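Local structure of aspartate aminotransferase (Plasmodium falciparum, 3K7Y) at residues Leu70-Glu75 against Asn277-Val282; Ile149-Phe152 against Asp158-Tyr161; Asn330-Tyr335 against Tyr343-Tyr348. The protein probably catalyses the reversible transfer of the amino group of L-aspartate to 2-oxoglutarate, yielding oxaloacetate and L-glutamate, with pyridoxal 5'-phosphate as cofactor. All coordinates share one frame; numbering follows the deposited sequence.

Interaction 1: Leu70-Glu75 against Asn277-Val282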
loop_
_atom_site.group_PDB
_atom_site.type_symbol
_atom_site.label_atom_id
_atom_site.label_comp_id
_atom_site.label_asym_id
_atom_site.label_seq_id
_atom_site.Cartn_x
_atom_site.Cartn_y
_atom_site.Cartn_z
ATOM N N LEU A 70 -11.621 3.770 7.538
ATOM C CA LEU A 70 -12.615 2.691 7.755
ATOM C C LEU A 70 -12.882 1.674 6.629
ATOM O O LEU A 70 -12.794 0.486 6.894
ATOM C CB LEU A 70 -13.973 3.246 8.281
ATOM C CG LEU A 70 -14.194 4.629 8.942
ATOM C CD1 LEU A 70 -15.704 4.947 9.048
ATOM C CD2 LEU A 70 -13.499 4.768 10.307
ATOM N N GLY A 71 -13.220 2.074 5.402
ATOM C CA GLY A 71 -13.223 3.438 4.891
ATOM C C GLY A 71 -12.712 3.320 3.462
ATOM O O GLY A 71 -13.449 3.564 2.495
ATOM N N ASN A 72 -11.453 2.891 3.346
ATOM C CA ASN A 72 -10.761 2.798 2.069
ATOM C C ASN A 72 -10.838 4.097 1.294
ATOM O O ASN A 72 -10.878 4.108 0.056
ATOM C CB ASN A 72 -11.288 1.627 1.257
ATOM C CG ASN A 72 -10.760 0.301 1.752
ATOM O OD1 ASN A 72 -11.474 -0.701 1.752
ATOM N ND2 ASN A 72 -9.497 0.280 2.171
ATOM N N GLY A 73 -10.846 5.185 2.062
ATOM C CA GLY A 73 -11.014 6.528 1.545
ATOM C C GLY A 73 -11.945 7.318 2.441
ATOM O O GLY A 73 -12.513 6.772 3.394
ATOM N N THR A 74 -12.090 8.607 2.131
ATOM C CA THR A 74 -12.978 9.507 2.862
ATOM C C THR A 74 -14.259 9.693 2.064
ATOM O O THR A 74 -14.504 8.986 1.086
ATOM C CB THR A 74 -12.347 10.911 3.049
ATOM O OG1 THR A 74 -10.932 10.848 2.852
ATOM C CG2 THR A 74 -12.640 11.457 4.438
ATOM N N GLU A 75 -15.064 10.657 2.492
ATOM C CA GLU A 75 -16.252 11.097 1.777
ATOM C C GLU A 75 -15.919 12.267 0.840
ATOM O O GLU A 75 -16.442 12.339 -0.274
ATOM C CB GLU A 75 -17.344 11.479 2.778
ATOM C CG GLU A 75 -16.833 12.185 4.063
ATOM C CD GLU A 75 -16.189 11.237 5.101
ATOM O OE1 GLU A 75 -15.324 11.718 5.872
ATOM O OE2 GLU A 75 -16.541 10.030 5.155
ATOM N N ASN A 277 -17.177 -5.942 -1.128
ATOM C CA ASN A 277 -16.217 -6.750 -1.886
ATOM C C ASN A 277 -14.822 -6.130 -1.919
ATOM O O ASN A 277 -13.818 -6.821 -1.739
ATOM C CB ASN A 277 -16.689 -6.958 -3.322
ATOM C CG ASN A 277 -18.022 -7.682 -3.408
ATOM O OD1 ASN A 277 -19.085 -7.058 -3.559
ATOM N ND2 ASN A 277 -17.969 -9.007 -3.343
ATOM N N LEU A 278 -14.759 -4.826 -2.147
ATOM C CA LEU A 278 -13.464 -4.182 -2.242
ATOM C C LEU A 278 -12.772 -4.147 -0.889
ATOM O O LEU A 278 -11.609 -4.539 -0.788
ATOM C CB LEU A 278 -13.560 -2.800 -2.889
ATOM C CG LEU A 278 -14.013 -2.809 -4.357
ATOM C CD1 LEU A 278 -13.926 -1.437 -5.009
ATOM C CD2 LEU A 278 -13.253 -3.852 -5.189
ATOM N N CYS A 279 -13.489 -3.723 0.149
ATOM C CA CYS A 279 -12.930 -3.711 1.507
ATOM C C CYS A 279 -12.415 -5.082 1.855
ATOM O O CYS A 279 -11.290 -5.248 2.327
ATOM C CB CYS A 279 -13.979 -3.291 2.527
ATOM S SG CYS A 279 -14.450 -1.583 2.323
ATOM N N PHE A 280 -13.258 -6.063 1.588
ATOM C CA PHE A 280 -12.890 -7.440 1.750
ATOM C C PHE A 280 -11.556 -7.717 1.065
ATOM O O PHE A 280 -10.562 -8.011 1.734
ATOM C CB PHE A 280 -13.977 -8.324 1.172
ATOM C CG PHE A 280 -13.748 -9.763 1.418
ATOM C CD1 PHE A 280 -13.097 -10.546 0.463
ATOM C CD2 PHE A 280 -14.155 -10.344 2.620
ATOM C CE1 PHE A 280 -12.875 -11.900 0.694
ATOM C CE2 PHE A 280 -13.935 -11.687 2.861
ATOM C CZ PHE A 280 -13.287 -12.472 1.898
ATOM N N ILE A 281 -11.531 -7.614 -0.260
ATOM C CA ILE A 281 -10.287 -7.777 -1.014
ATOM C C ILE A 281 -9.084 -7.036 -0.403
ATOM O O ILE A 281 -8.026 -7.641 -0.208
ATOM C CB ILE A 281 -10.470 -7.418 -2.493
ATOM C CG1 ILE A 281 -11.189 -8.568 -3.202
ATOM C CG2 ILE A 281 -9.137 -7.165 -3.154
ATOM C CD1 ILE A 281 -11.822 -8.192 -4.536
ATOM N N VAL A 282 -9.252 -5.755 -0.070
ATOM C CA VAL A 282 -8.159 -4.961 0.495
ATOM C C VAL A 282 -7.573 -5.557 1.787
ATOM O O VAL A 282 -6.381 -5.379 2.056
ATOM C CB VAL A 282 -8.589 -3.500 0.755
ATOM C CG1 VAL A 282 -7.448 -2.703 1.426
ATOM C CG2 VAL A 282 -9.034 -2.836 -0.531
#
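In the PLP-binding domain of this aminotransferase, N72, in the loop between helices 50-62 and 75-86, lays its side chain against helix 268-283 and meets C279 and V282, one helical turn apart. The loop follows closely on Y68, a pyridoxal 5'-phosphate-binding residue whose side chain is about 9 Å from that of N72, consistent with a loop that reaches toward the site of the partner subunit, as in related aspartate aminotransferases. The N72 amide does nearly all the touching. CG stands beside the backbone N and anti to the carbonyl carbon (chi1 -77°), which carries the amide across to the helix. There N72 OD1 faces C279 chiefly, 3.2 Å from its SG and 3.4 Å from its CA, and also comes within 4.0 Å of V282 CG2, while ND2 faces V282 CG1. The N72 and V282 side chains run past one another in opposite directions, so the amide lies alongside the isopropyl group. I101 and P289 also touch N72, whose backbone is bonded to that of Q102, so the loop is held to strand 98-104 as well. The valine branch nearest the amide is V282 CG1, 3.7 Å from N72 ND2.

Interaction 2: Ile149-Phe152 against Asp158-Tyr161; sequences INFF and DINY
F151 and I159 form the tight half of this beta hairpin, in which strand 145-153 turns back into the short strand 158-159 at the edge of the large sheet. I159 offers its branches separately. CG1 and CD1 reach the far end of the phenyl ring, with CG1 3.7 Å from F151 CZ, while CG2 sits over a ring face, 4.2 Å from the centroid and 15° off the normal, a CH-pi contact. With CG1 anti to the carbonyl carbon (chi1 -63°), CG2 stays anti to the backbone N, and there it is sandwiched: the Y161 ring lies on its other side, with the methyl above the ring centre. F164 meets F151 edge-to-face, and Y184 brings up another ring.

The backbone is joined by one nearly straight bond, N160 N to F151 O, 2.8 Å long with an N-H...O angle of 174°. Next to it F152 and I159 form an antiparallel non-hydrogen-bonded pair with CA atoms 4.3 Å apart. Their side chains set out in diverging directions, but the F152 ring swings back, its CD1 obliquely 4.1 Å from D158 O, and also meets the F357 ring.

Packing is looser toward the partly exposed side. The D158 side chain points away from the other strand, and its OD1 takes I159 N through a bent bond using the anti lone pair. Of the N160 side chain, CB is the atom near F151 O, at 3.5 Å; the amide leads off to cap the next helix, with OD1 accepting from L163 N as N-cap and ND2 donating to D153 OD2.

The chemistry is thus divided: aromatic and aliphatic groups pack on the buried side, while D158 OD1 and the N160 amide find partners close by in the chain, and N160 couples the hairpin directly to the start of helix 161-170.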
loop_
_atom_site.group_PDB
_atom_site.type_symbol
_atom_site.label_atom_id
_atom_site.label_comp_id
_atom_site.label_asym_id
_atom_site.label_seq_id
_atom_site.Cartn_x
_atom_site.Cartn_y
_atom_site.Cartn_z
ATOM N N ILE A 149 -4.883 -6.017 -28.747
ATOM C CA ILE A 149 -5.632 -5.339 -29.811
ATOM C C ILE A 149 -4.687 -4.422 -30.609
ATOM O O ILE A 149 -3.861 -3.718 -30.007
ATOM C CB ILE A 149 -6.780 -4.475 -29.214
ATOM C CG1 ILE A 149 -7.908 -5.359 -28.693
ATOM C CG2 ILE A 149 -7.367 -3.509 -30.233
ATOM C CD1 ILE A 149 -9.051 -4.556 -28.060
ATOM N N ASN A 150 -4.813 -4.436 -31.948
ATOM C CA ASN A 150 -4.098 -3.507 -32.840
ATOM C C ASN A 150 -4.288 -2.093 -32.368
ATOM O O ASN A 150 -5.371 -1.734 -31.930
ATOM C CB ASN A 150 -4.680 -3.537 -34.249
ATOM C CG ASN A 150 -4.387 -4.809 -34.986
ATOM O OD1 ASN A 150 -3.255 -5.042 -35.416
ATOM N ND2 ASN A 150 -5.414 -5.631 -35.183
ATOM N N PHE A 151 -3.266 -1.265 -32.493
ATOM C CA PHE A 151 -3.433 0.118 -32.090
ATOM C C PHE A 151 -2.503 1.068 -32.818
ATOM O O PHE A 151 -2.848 1.616 -33.859
ATOM C CB PHE A 151 -3.265 0.247 -30.579
ATOM C CG PHE A 151 -3.741 1.546 -30.031
ATOM C CD1 PHE A 151 -5.097 1.806 -29.930
ATOM C CD2 PHE A 151 -2.839 2.505 -29.597
ATOM C CE1 PHE A 151 -5.557 3.004 -29.416
ATOM C CE2 PHE A 151 -3.281 3.717 -29.089
ATOM C CZ PHE A 151 -4.647 3.974 -29.003
ATOM N N PHE A 152 -1.329 1.267 -32.246
ATOM C CA PHE A 152 -0.351 2.180 -32.773
ATOM C C PHE A 152 0.144 1.657 -34.113
ATOM O O PHE A 152 0.384 0.454 -34.253
ATOM C CB PHE A 152 0.780 2.250 -31.768
ATOM C CG PHE A 152 1.867 3.158 -32.151
ATOM C CD1 PHE A 152 1.725 4.514 -32.010
ATOM C CD2 PHE A 152 3.054 2.657 -32.622
ATOM C CE1 PHE A 152 2.744 5.374 -32.358
ATOM C CE2 PHE A 152 4.078 3.502 -32.970
ATOM C CZ PHE A 152 3.919 4.871 -32.838
ATOM N N ASP A 158 1.028 6.899 -35.878
ATOM C CA ASP A 158 -0.230 7.443 -35.405
ATOM C C ASP A 158 -1.009 6.198 -35.070
ATOM O O ASP A 158 -0.569 5.095 -35.399
ATOM C CB ASP A 158 -0.925 8.215 -36.531
ATOM C CG ASP A 158 -1.932 9.263 -36.022
ATOM O OD1 ASP A 158 -2.622 9.037 -34.983
ATOM O OD2 ASP A 158 -2.049 10.318 -36.702
ATOM N N ILE A 159 -2.147 6.351 -34.406
ATOM C CA ILE A 159 -3.055 5.221 -34.203
ATOM C C ILE A 159 -3.574 4.756 -35.559
ATOM O O ILE A 159 -3.798 5.560 -36.455
ATOM C CB ILE A 159 -4.243 5.601 -33.301
ATOM C CG1 ILE A 159 -3.745 5.982 -31.920
ATOM C CG2 ILE A 159 -5.231 4.463 -33.187
ATOM C CD1 ILE A 159 -4.599 7.001 -31.259
ATOM N N ASN A 160 -3.739 3.454 -35.712
ATOM C CA ASN A 160 -4.356 2.899 -36.882
ATOM C C ASN A 160 -5.810 2.670 -36.508
ATOM O O ASN A 160 -6.174 1.586 -36.028
ATOM C CB ASN A 160 -3.669 1.588 -37.221
ATOM C CG ASN A 160 -4.151 0.991 -38.508
ATOM O OD1 ASN A 160 -5.356 0.943 -38.794
ATOM N ND2 ASN A 160 -3.203 0.509 -39.303
ATOM N N TYR A 161 -6.637 3.700 -36.697
ATOM C CA TYR A 161 -8.017 3.678 -36.207
ATOM C C TYR A 161 -8.869 2.653 -36.946
ATOM O O TYR A 161 -9.961 2.316 -36.498
ATOM C CB TYR A 161 -8.665 5.053 -36.311
ATOM C CG TYR A 161 -8.025 6.153 -35.483
ATOM C CD1 TYR A 161 -8.542 6.504 -34.232
ATOM C CD2 TYR A 161 -6.924 6.864 -35.964
ATOM C CE1 TYR A 161 -7.967 7.524 -33.472
ATOM C CE2 TYR A 161 -6.341 7.884 -35.215
ATOM C CZ TYR A 161 -6.865 8.212 -33.968
ATOM O OH TYR A 161 -6.271 9.219 -33.225
#

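Interaction 3: Asn330-Tyr335 against Tyr343-Tyr348; sequences NKLETY and YDWNVY
The W345 indole lies between two aliphatic groups: L332 CD1 over one face and, on the opposite face, CB of Y343 from its own segment, each offset toward the rim. The leucine methyl makes a CH-pi contact, 3.8 Å from the centroid of the six-membered ring and 13° off its normal. Its nearest ring atom is W345 CE3, at 3.7 Å from L332 CD1. L332 CB follows along the same side, 4.0 Å from both W345 CD2 and CE2, so the leucine covers the six-membered ring and the fusion bond, the two side chains crossing at about a right angle. The pyrrole end lies against the helix backbone: W345 CD1 is 3.8 Å from E333 N, which approaches obliquely, and NE1 comes near L332 O at too poor an angle to bond. W345 CG is anti to the carbonyl carbon (chi1 -63°), which directs the indole at the helix. W345 CA, for its part, lies in plane at the edge of the Y348 ring.

An Asx turn shapes the backbone around the tryptophan: N346 N donates to D344 OD1 over 3.1 Å, meeting the carboxylate from 51° above its plane. E333 borders the contact on the exposed side, its carboxylate leading away.

The contact sits at the C-terminal end of helix 304-335. Helix 390-403 packs against the same helix, with A395 and I398 touching L332. The Y348 ring lies nearly parallel to that of F329, on helix 304-335 about one turn before L332, and Y343 touches L360, so the 343-348 loop is laid between the helix end and the region of strand 355-357.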
loop_
_atom_site.group_PDB
_atom_site.type_symbol
_atom_site.label_atom_id
_atom_site.label_comp_id
_atom_site.label_asym_id
_atom_site.label_seq_id
_atom_site.Cartn_x
_atom_site.Cartn_y
_atom_site.Cartn_z
ATOM N N ASN A 330 13.018 19.696 -33.988
ATOM C CA ASN A 330 13.552 20.749 -34.832
ATOM C C ASN A 330 15.087 20.819 -34.796
ATOM O O ASN A 330 15.731 21.214 -35.782
ATOM C CB ASN A 330 12.910 22.093 -34.497
ATOM C CG ASN A 330 11.513 22.230 -35.068
ATOM O OD1 ASN A 330 10.700 22.980 -34.540
ATOM N ND2 ASN A 330 11.231 21.518 -36.157
ATOM N N LYS A 331 15.673 20.434 -33.664
ATOM C CA LYS A 331 17.122 20.357 -33.579
ATOM C C LYS A 331 17.639 19.118 -34.311
ATOM O O LYS A 331 18.781 19.096 -34.786
ATOM C CB LYS A 331 17.592 20.389 -32.127
ATOM C CG LYS A 331 17.431 21.759 -31.458
ATOM C CD LYS A 331 18.643 22.678 -31.654
ATOM C CE LYS A 331 18.397 24.054 -31.052
ATOM N NZ LYS A 331 19.543 24.975 -31.262
ATOM N N LEU A 332 16.780 18.106 -34.422
ATOM C CA LEU A 332 17.112 16.864 -35.117
ATOM C C LEU A 332 16.928 17.009 -36.613
ATOM O O LEU A 332 17.615 16.342 -37.385
ATOM C CB LEU A 332 16.248 15.699 -34.619
ATOM C CG LEU A 332 16.506 15.041 -33.262
ATOM C CD1 LEU A 332 15.482 13.962 -33.023
ATOM C CD2 LEU A 332 17.892 14.448 -33.214
ATOM N N GLU A 333 15.993 17.864 -37.028
ATOM C CA GLU A 333 15.846 18.154 -38.448
ATOM C C GLU A 333 17.119 18.857 -38.919
ATOM O O GLU A 333 17.550 18.656 -40.056
ATOM C CB GLU A 333 14.624 19.028 -38.737
ATOM C CG GLU A 333 14.841 20.508 -38.413
ATOM C CD GLU A 333 14.270 21.463 -39.461
ATOM O OE1 GLU A 333 13.023 21.514 -39.595
ATOM O OE2 GLU A 333 15.069 22.173 -40.142
ATOM N N THR A 334 17.706 19.669 -38.031
ATOM C CA THR A 334 18.942 20.409 -38.304
ATOM C C THR A 334 20.162 19.500 -38.295
ATOM O O THR A 334 20.694 19.190 -39.351
ATOM C CB THR A 334 19.154 21.592 -37.332
ATOM O OG1 THR A 334 18.116 22.556 -37.536
ATOM C CG2 THR A 334 20.505 22.264 -37.570
ATOM N N TYR A 335 20.604 19.059 -37.119
ATOM C CA TYR A 335 21.856 18.290 -37.018
ATOM C C TYR A 335 21.927 17.158 -38.007
ATOM O O TYR A 335 22.992 16.846 -38.536
ATOM C CB TYR A 335 22.055 17.754 -35.613
ATOM C CG TYR A 335 22.521 18.833 -34.705
ATOM C CD1 TYR A 335 23.877 19.024 -34.462
ATOM C CD2 TYR A 335 21.612 19.709 -34.131
ATOM C CE1 TYR A 335 24.312 20.052 -33.640
ATOM C CE2 TYR A 335 22.030 20.734 -33.314
ATOM C CZ TYR A 335 23.378 20.902 -33.070
ATOM O OH TYR A 335 23.771 21.916 -32.245
ATOM N N TYR A 343 15.460 11.688 -42.622
ATOM C CA TYR A 343 14.301 11.246 -41.832
ATOM C C TYR A 343 13.268 12.349 -41.633
ATOM O O TYR A 343 13.616 13.500 -41.401
ATOM C CB TYR A 343 14.748 10.772 -40.449
ATOM C CG TYR A 343 15.650 9.567 -40.447
ATOM C CD1 TYR A 343 15.136 8.278 -40.659
ATOM C CD2 TYR A 343 17.021 9.702 -40.209
ATOM C CE1 TYR A 343 15.971 7.154 -40.650
ATOM C CE2 TYR A 343 17.865 8.583 -40.192
ATOM C CZ TYR A 343 17.331 7.316 -40.414
ATOM O OH TYR A 343 18.162 6.222 -40.406
ATOM N N ASP A 344 11.993 11.999 -41.692
ATOM C CA ASP A 344 10.962 12.978 -41.382
ATOM C C ASP A 344 10.708 13.014 -39.865
ATOM O O ASP A 344 10.051 12.123 -39.305
ATOM C CB ASP A 344 9.670 12.710 -42.175
ATOM C CG ASP A 344 8.650 13.834 -42.039
ATOM O OD1 ASP A 344 8.989 14.884 -41.451
ATOM O OD2 ASP A 344 7.509 13.668 -42.521
ATOM N N TRP A 345 11.240 14.048 -39.213
ATOM C CA TRP A 345 11.066 14.212 -37.776
ATOM C C TRP A 345 9.787 14.958 -37.416
ATOM O O TRP A 345 9.470 15.095 -36.233
ATOM C CB TRP A 345 12.262 14.934 -37.160
ATOM C CG TRP A 345 13.545 14.191 -37.297
ATOM C CD1 TRP A 345 14.575 14.487 -38.150
ATOM C CD2 TRP A 345 13.955 13.023 -36.563
ATOM N NE1 TRP A 345 15.598 13.583 -37.993
ATOM C CE2 TRP A 345 15.244 12.672 -37.029
ATOM C CE3 TRP A 345 13.358 12.238 -35.561
ATOM C CZ2 TRP A 345 15.950 11.568 -36.525
ATOM C CZ3 TRP A 345 14.060 11.143 -35.060
ATOM C CH2 TRP A 345 15.344 10.817 -35.546
ATOM N N ASN A 346 9.052 15.433 -38.423
ATOM C CA ASN A 346 7.835 16.218 -38.187
ATOM C C ASN A 346 6.670 15.391 -37.603
ATOM O O ASN A 346 5.744 15.938 -36.990
ATOM C CB ASN A 346 7.407 16.908 -39.483
ATOM C CG ASN A 346 7.117 18.386 -39.291
ATOM O OD1 ASN A 346 7.977 19.227 -39.540
ATOM N ND2 ASN A 346 5.907 18.712 -38.847
ATOM N N VAL A 347 6.739 14.074 -37.777
ATOM C CA VAL A 347 5.637 13.195 -37.438
ATOM C C VAL A 347 5.607 12.820 -35.957
ATOM O O VAL A 347 4.698 12.124 -35.499
ATOM C CB VAL A 347 5.665 11.915 -38.277
ATOM C CG1 VAL A 347 4.256 11.323 -38.343
ATOM C CG2 VAL A 347 6.196 12.202 -39.677
ATOM N N TYR A 348 6.590 13.284 -35.202
ATOM C CA TYR A 348 6.655 12.942 -33.798
ATOM C C TYR A 348 6.231 14.109 -32.934
ATOM O O TYR A 348 6.269 14.021 -31.704
ATOM C CB TYR A 348 8.071 12.549 -33.409
ATOM C CG TYR A 348 8.672 11.407 -34.177
ATOM C CD1 TYR A 348 8.506 10.102 -33.755
ATOM C CD2 TYR A 348 9.431 11.639 -35.302
ATOM C CE1 TYR A 348 9.055 9.059 -34.443
ATOM C CE2 TYR A 348 9.985 10.595 -36.012
ATOM C CZ TYR A 348 9.795 9.304 -35.572
ATOM O OH TYR A 348 10.357 8.257 -36.273
#

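In the fold
Following the chain from the N terminus, interaction 1 opens at residues 70-75 and closes some 200 residues later on helix 268-283, enclosing all the strands of the large mixed sheet. Interaction 2 is nested inside that span, a short hairpin at the sheet's edge strand, with its centre 37 Å from that of interaction 1. Interaction 3 comes after both have closed and ties the end of helix 304-335 to the loop leading to strand 355-357. It lies on the opposite side of the chain's centre from interaction 1. Interactions 2 and 3 approach to about 6 Å between nearest atoms, and Y348 touches I157 in the hairpin turn, so the two regions are neighbours.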